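Local coordinates for protein putative pyrazinamidase/nicotinamidase (Streptococcus mutans, PDB 3S2S) that probably hydrolyses nicotinamide and pyrazinamide to their acids, as a zinc-binding member of the isochorismatase family of cysteine hydrolases, at residues 43-55 and 102-116. Sequence-based numbering, arbitrary orientation.
With ZN (zinc ion), chain E; CAD (cacodylic acid), chain F.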
# COMPACT_ATOMS: atom_id res chain seq x y z
N ASP A 43 -3.85 -20.11 -7.99
CA ASP A 43 -4.43 -20.36 -9.32
C ASP A 43 -4.37 -21.77 -9.85
O ASP A 43 -4.28 -21.96 -11.07
CB ASP A 43 -3.80 -19.43 -10.37
CG ASP A 43 -4.32 -18.00 -10.27
OD1 ASP A 43 -5.48 -17.85 -9.88
OD2 ASP A 43 -3.56 -17.06 -10.61
N TYR A 44 -4.41 -22.77 -8.97
CA TYR A 44 -4.34 -24.15 -9.45
C TYR A 44 -5.71 -24.64 -9.90
O TYR A 44 -6.32 -25.55 -9.31
CB TYR A 44 -3.70 -25.08 -8.40
CG TYR A 44 -3.17 -26.32 -9.06
CD1 TYR A 44 -2.04 -26.27 -9.87
CD2 TYR A 44 -3.82 -27.54 -8.90
CE1 TYR A 44 -1.56 -27.42 -10.52
CE2 TYR A 44 -3.35 -28.70 -9.53
CZ TYR A 44 -2.23 -28.62 -10.33
OH TYR A 44 -1.78 -29.77 -10.97
N THR A 45 -6.22 -24.00 -10.96
CA THR A 45 -7.58 -24.26 -11.40
C THR A 45 -7.63 -24.91 -12.78
O THR A 45 -6.63 -24.97 -13.52
CB THR A 45 -8.40 -22.95 -11.47
OG1 THR A 45 -7.83 -22.10 -12.47
CG2 THR A 45 -8.43 -22.23 -10.11
N TYR A 46 -8.82 -25.38 -13.14
CA TYR A 46 -9.01 -26.03 -14.44
C TYR A 46 -8.52 -25.20 -15.62
O TYR A 46 -7.84 -25.73 -16.51
CB TYR A 46 -10.47 -26.45 -14.61
CG TYR A 46 -10.70 -27.87 -14.15
CD1 TYR A 46 -10.64 -28.21 -12.80
CD2 TYR A 46 -10.99 -28.87 -15.07
CE1 TYR A 46 -10.84 -29.51 -12.37
CE2 TYR A 46 -11.19 -30.19 -14.65
CZ TYR A 46 -11.12 -30.50 -13.31
OH TYR A 46 -11.33 -31.81 -12.91
N ASP A 47 -8.85 -23.92 -15.66
CA ASP A 47 -8.41 -23.11 -16.81
C ASP A 47 -6.89 -22.99 -16.96
O ASP A 47 -6.39 -22.78 -18.07
CB ASP A 47 -9.05 -21.72 -16.82
CG ASP A 47 -10.41 -21.72 -17.49
OD1 ASP A 47 -10.68 -22.65 -18.30
OD2 ASP A 47 -11.21 -20.82 -17.20
N PHE A 48 -6.16 -23.14 -15.86
CA PHE A 48 -4.70 -23.05 -15.92
C PHE A 48 -3.98 -24.39 -16.01
O PHE A 48 -2.78 -24.42 -16.26
CB PHE A 48 -4.17 -22.29 -14.71
CG PHE A 48 -4.44 -20.82 -14.76
CD1 PHE A 48 -3.89 -20.03 -15.76
CD2 PHE A 48 -5.26 -20.21 -13.82
CE1 PHE A 48 -4.14 -18.66 -15.82
CE2 PHE A 48 -5.52 -18.84 -13.87
CZ PHE A 48 -4.95 -18.08 -14.88
N VAL A 49 -4.72 -25.48 -15.82
CA VAL A 49 -4.09 -26.79 -15.64
C VAL A 49 -4.64 -27.86 -16.58
O VAL A 49 -3.88 -28.65 -17.15
CB VAL A 49 -4.22 -27.27 -14.18
CG1 VAL A 49 -3.46 -28.60 -13.96
CG2 VAL A 49 -3.71 -26.17 -13.21
N ALA A 50 -5.97 -27.89 -16.74
CA ALA A 50 -6.63 -29.00 -17.45
C ALA A 50 -6.33 -29.01 -18.94
O ALA A 50 -6.00 -27.98 -19.54
CB ALA A 50 -8.13 -28.96 -17.19
N ASP A 51 -6.42 -30.18 -19.56
CA ASP A 51 -6.26 -30.25 -21.00
C ASP A 51 -7.13 -29.22 -21.73
O ASP A 51 -6.67 -28.55 -22.65
CB ASP A 51 -6.59 -31.66 -21.51
CG ASP A 51 -5.48 -32.66 -21.22
OD1 ASP A 51 -4.33 -32.24 -20.96
OD2 ASP A 51 -5.76 -33.88 -21.27
N ASP A 52 -8.39 -29.07 -21.32
CA ASP A 52 -9.32 -28.20 -22.05
C ASP A 52 -9.39 -26.78 -21.45
O ASP A 52 -10.26 -25.99 -21.82
CB ASP A 52 -10.71 -28.83 -22.12
CG ASP A 52 -11.29 -29.14 -20.76
OD1 ASP A 52 -10.54 -29.04 -19.75
OD2 ASP A 52 -12.49 -29.47 -20.68
N GLY A 53 -8.49 -26.48 -20.52
CA GLY A 53 -8.50 -25.18 -19.85
C GLY A 53 -8.17 -24.03 -20.78
O GLY A 53 -7.32 -24.14 -21.67
N LYS A 54 -8.84 -22.90 -20.56
CA LYS A 54 -8.74 -21.75 -21.47
C LYS A 54 -7.36 -21.08 -21.56
O LYS A 54 -7.05 -20.43 -22.56
CB LYS A 54 -9.81 -20.72 -21.12
CG LYS A 54 -11.23 -21.26 -21.23
CD LYS A 54 -12.24 -20.21 -20.84
CE LYS A 54 -13.62 -20.81 -20.68
NZ LYS A 54 -14.58 -19.81 -20.17
N LEU A 55 -6.54 -21.22 -20.53
CA LEU A 55 -5.20 -20.65 -20.57
C LEU A 55 -4.26 -21.64 -19.93
O LEU A 55 -3.45 -21.30 -19.06
CB LEU A 55 -5.16 -19.32 -19.80
CG LEU A 55 -4.00 -18.38 -20.12
CD1 LEU A 55 -3.92 -18.11 -21.62
CD2 LEU A 55 -4.16 -17.09 -19.34
N PHE A 102 -4.64 -11.61 -22.80
CA PHE A 102 -4.89 -13.05 -22.74
C PHE A 102 -6.35 -13.37 -23.04
O PHE A 102 -7.24 -12.55 -22.80
CB PHE A 102 -4.56 -13.58 -21.35
CG PHE A 102 -3.11 -13.44 -20.97
CD1 PHE A 102 -2.14 -14.20 -21.61
CD2 PHE A 102 -2.71 -12.58 -19.97
CE1 PHE A 102 -0.81 -14.08 -21.26
CE2 PHE A 102 -1.39 -12.46 -19.62
CZ PHE A 102 -0.44 -13.20 -20.26
N PRO A 103 -6.60 -14.58 -23.55
CA PRO A 103 -7.97 -15.03 -23.78
C PRO A 103 -8.69 -15.05 -22.45
O PRO A 103 -8.04 -15.19 -21.41
CB PRO A 103 -7.79 -16.47 -24.28
CG PRO A 103 -6.37 -16.62 -24.63
CD PRO A 103 -5.60 -15.63 -23.83
N PRO A 104 -10.03 -14.96 -22.48
CA PRO A 104 -10.81 -15.09 -21.25
C PRO A 104 -10.41 -16.35 -20.51
O PRO A 104 -10.20 -17.39 -21.14
CB PRO A 104 -12.24 -15.22 -21.76
CG PRO A 104 -12.22 -14.60 -23.11
CD PRO A 104 -10.88 -14.90 -23.67
N HIS A 105 -10.30 -16.27 -19.19
CA HIS A 105 -9.88 -17.41 -18.38
C HIS A 105 -10.36 -17.17 -16.96
O HIS A 105 -10.49 -16.02 -16.54
CB HIS A 105 -8.36 -17.55 -18.40
CG HIS A 105 -7.64 -16.35 -17.86
ND1 HIS A 105 -7.32 -15.26 -18.64
CD2 HIS A 105 -7.18 -16.08 -16.62
CE1 HIS A 105 -6.69 -14.36 -17.90
NE2 HIS A 105 -6.60 -14.83 -16.67
N ASN A 106 -10.64 -18.25 -16.23
CA ASN A 106 -11.13 -18.14 -14.85
C ASN A 106 -12.28 -17.16 -14.71
O ASN A 106 -12.32 -16.33 -13.79
CB ASN A 106 -9.99 -17.78 -13.86
CG ASN A 106 -9.30 -19.02 -13.29
OD1 ASN A 106 -9.20 -20.05 -13.95
ND2 ASN A 106 -8.81 -18.90 -12.05
N ILE A 107 -13.24 -17.27 -15.63
CA ILE A 107 -14.39 -16.38 -15.58
C ILE A 107 -15.28 -16.73 -14.39
O ILE A 107 -15.60 -17.90 -14.16
CB ILE A 107 -15.21 -16.49 -16.89
CG1 ILE A 107 -14.34 -16.10 -18.09
CG2 ILE A 107 -16.44 -15.62 -16.81
CD1 ILE A 107 -13.65 -14.72 -17.96
N LYS A 108 -15.69 -15.71 -13.65
CA LYS A 108 -16.55 -15.90 -12.49
C LYS A 108 -17.83 -16.63 -12.91
O LYS A 108 -18.42 -16.30 -13.94
CB LYS A 108 -16.87 -14.55 -11.85
CG LYS A 108 -15.66 -13.94 -11.08
CD LYS A 108 -16.03 -12.63 -10.42
N GLY A 109 -18.21 -17.63 -12.12
CA GLY A 109 -19.41 -18.41 -12.38
C GLY A 109 -19.21 -19.62 -13.27
O GLY A 109 -20.16 -20.36 -13.55
N THR A 110 -17.97 -19.85 -13.72
CA THR A 110 -17.66 -20.96 -14.62
C THR A 110 -16.84 -22.05 -13.95
O THR A 110 -16.16 -21.82 -12.94
CB THR A 110 -16.89 -20.51 -15.88
OG1 THR A 110 -15.55 -20.11 -15.53
CG2 THR A 110 -17.62 -19.36 -16.58
N SER A 111 -16.89 -23.24 -14.54
CA SER A 111 -16.15 -24.39 -14.04
C SER A 111 -14.64 -24.22 -14.18
O SER A 111 -13.85 -24.94 -13.54
CB SER A 111 -16.63 -25.68 -14.74
OG SER A 111 -16.24 -25.68 -16.11
N GLY A 112 -14.22 -23.28 -15.03
CA GLY A 112 -12.80 -22.98 -15.19
C GLY A 112 -12.10 -22.61 -13.90
O GLY A 112 -10.88 -22.82 -13.78
N ARG A 113 -12.86 -22.06 -12.93
CA ARG A 113 -12.29 -21.66 -11.64
C ARG A 113 -12.25 -22.80 -10.62
O ARG A 113 -11.78 -22.62 -9.50
CB ARG A 113 -13.07 -20.48 -11.03
CG ARG A 113 -13.09 -19.24 -11.88
CD ARG A 113 -13.72 -18.08 -11.06
NE ARG A 113 -12.74 -17.47 -10.15
CZ ARG A 113 -12.99 -17.04 -8.91
NH1 ARG A 113 -14.20 -17.15 -8.37
NH2 ARG A 113 -12.00 -16.50 -8.20
N ASP A 114 -12.75 -23.98 -11.01
CA ASP A 114 -12.67 -25.13 -10.12
C ASP A 114 -11.21 -25.47 -9.86
O ASP A 114 -10.41 -25.43 -10.79
CB ASP A 114 -13.31 -26.37 -10.76
CG ASP A 114 -14.83 -26.30 -10.80
OD1 ASP A 114 -15.42 -25.41 -10.16
OD2 ASP A 114 -15.42 -27.16 -11.48
N LEU A 115 -10.88 -25.83 -8.62
CA LEU A 115 -9.55 -26.35 -8.32
C LEU A 115 -9.30 -27.68 -9.03
O LEU A 115 -10.22 -28.51 -9.18
CB LEU A 115 -9.37 -26.52 -6.82
CG LEU A 115 -9.38 -25.21 -6.02
CD1 LEU A 115 -9.56 -25.49 -4.54
CD2 LEU A 115 -8.05 -24.50 -6.31
N TYR A 116 -8.06 -27.91 -9.45
CA TYR A 116 -7.72 -29.11 -10.21
C TYR A 116 -7.11 -30.17 -9.31
O TYR A 116 -6.32 -29.86 -8.42
CB TYR A 116 -6.76 -28.74 -11.34
CG TYR A 116 -6.50 -29.85 -12.31
CD1 TYR A 116 -7.30 -30.01 -13.43
CD2 TYR A 116 -5.45 -30.73 -12.11
CE1 TYR A 116 -7.06 -31.03 -14.34
CE2 TYR A 116 -5.19 -31.74 -13.02
CZ TYR A 116 -6.00 -31.89 -14.12
OH TYR A 116 -5.75 -32.91 -15.02
ZN ZN E . -5.90 -13.51 -15.06
AS CAD F . -0.91 -16.75 -13.47
C1 CAD F . -2.11 -18.23 -13.06
C2 CAD F . -1.42 -15.86 -15.16
O1 CAD F . 0.67 -17.15 -13.37
O HOH W 1 -13.55 -19.62 -17.39
O HOH W 2 -6.90 -32.52 -17.91
O HOH W 3 -3.92 -14.33 -15.25
O HOH W 4 -4.99 -12.30 -13.39
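D47 of helix 46-49 reaches across to N106: D47 OD2 accepts N106 N (2.8 Å) on its anti side, and also takes a hydrogen from a water that accepts from K54 NZ and I107 N and donates to T110 OG1. D47 OD1 receives K54 N of its own segment from above the carboxylate plane (2.9 Å). A short, two-oxygen acid suits this place, where backbone N-H groups of both segments converge, and the water-linked lysine probably steadies its negative charge. Glycine fits at G112, where a CB would clash with D47 OD2.

The first N-H groups of the helix find acceptors across the contact: Y46 N bonds D114 O, and D47 N meets a lone pair of G112 O at 3.0 Å. Y44 O in turn accepts Y116 N, completing a single bridge of T45 with L115. The hydroxyl of T45, set between backbone N and carbonyl carbon (chi1 64°), gives its proton from OG1 to an in-plane lone pair of N106 OD1 at 2.9 Å. Y116 turns a ring edge onto the face of Y46, planes at 58°, while V49 CG1 covers a face of Y116.

At the metal end, H105 NE2 binds zinc at 2.2 Å beside D87, H89, E98 and two waters. L55 CD2 lies over the imidazole face. F48 touches H105 CD2 through CZ and a cacodylate methyl with its ring face, so the two sites adjoin. Histidine suits because its second nitrogen, ND1, can donate in the ring plane to P103 O; with both nitrogens engaged, the ring is fixed in rotation and probably neutral.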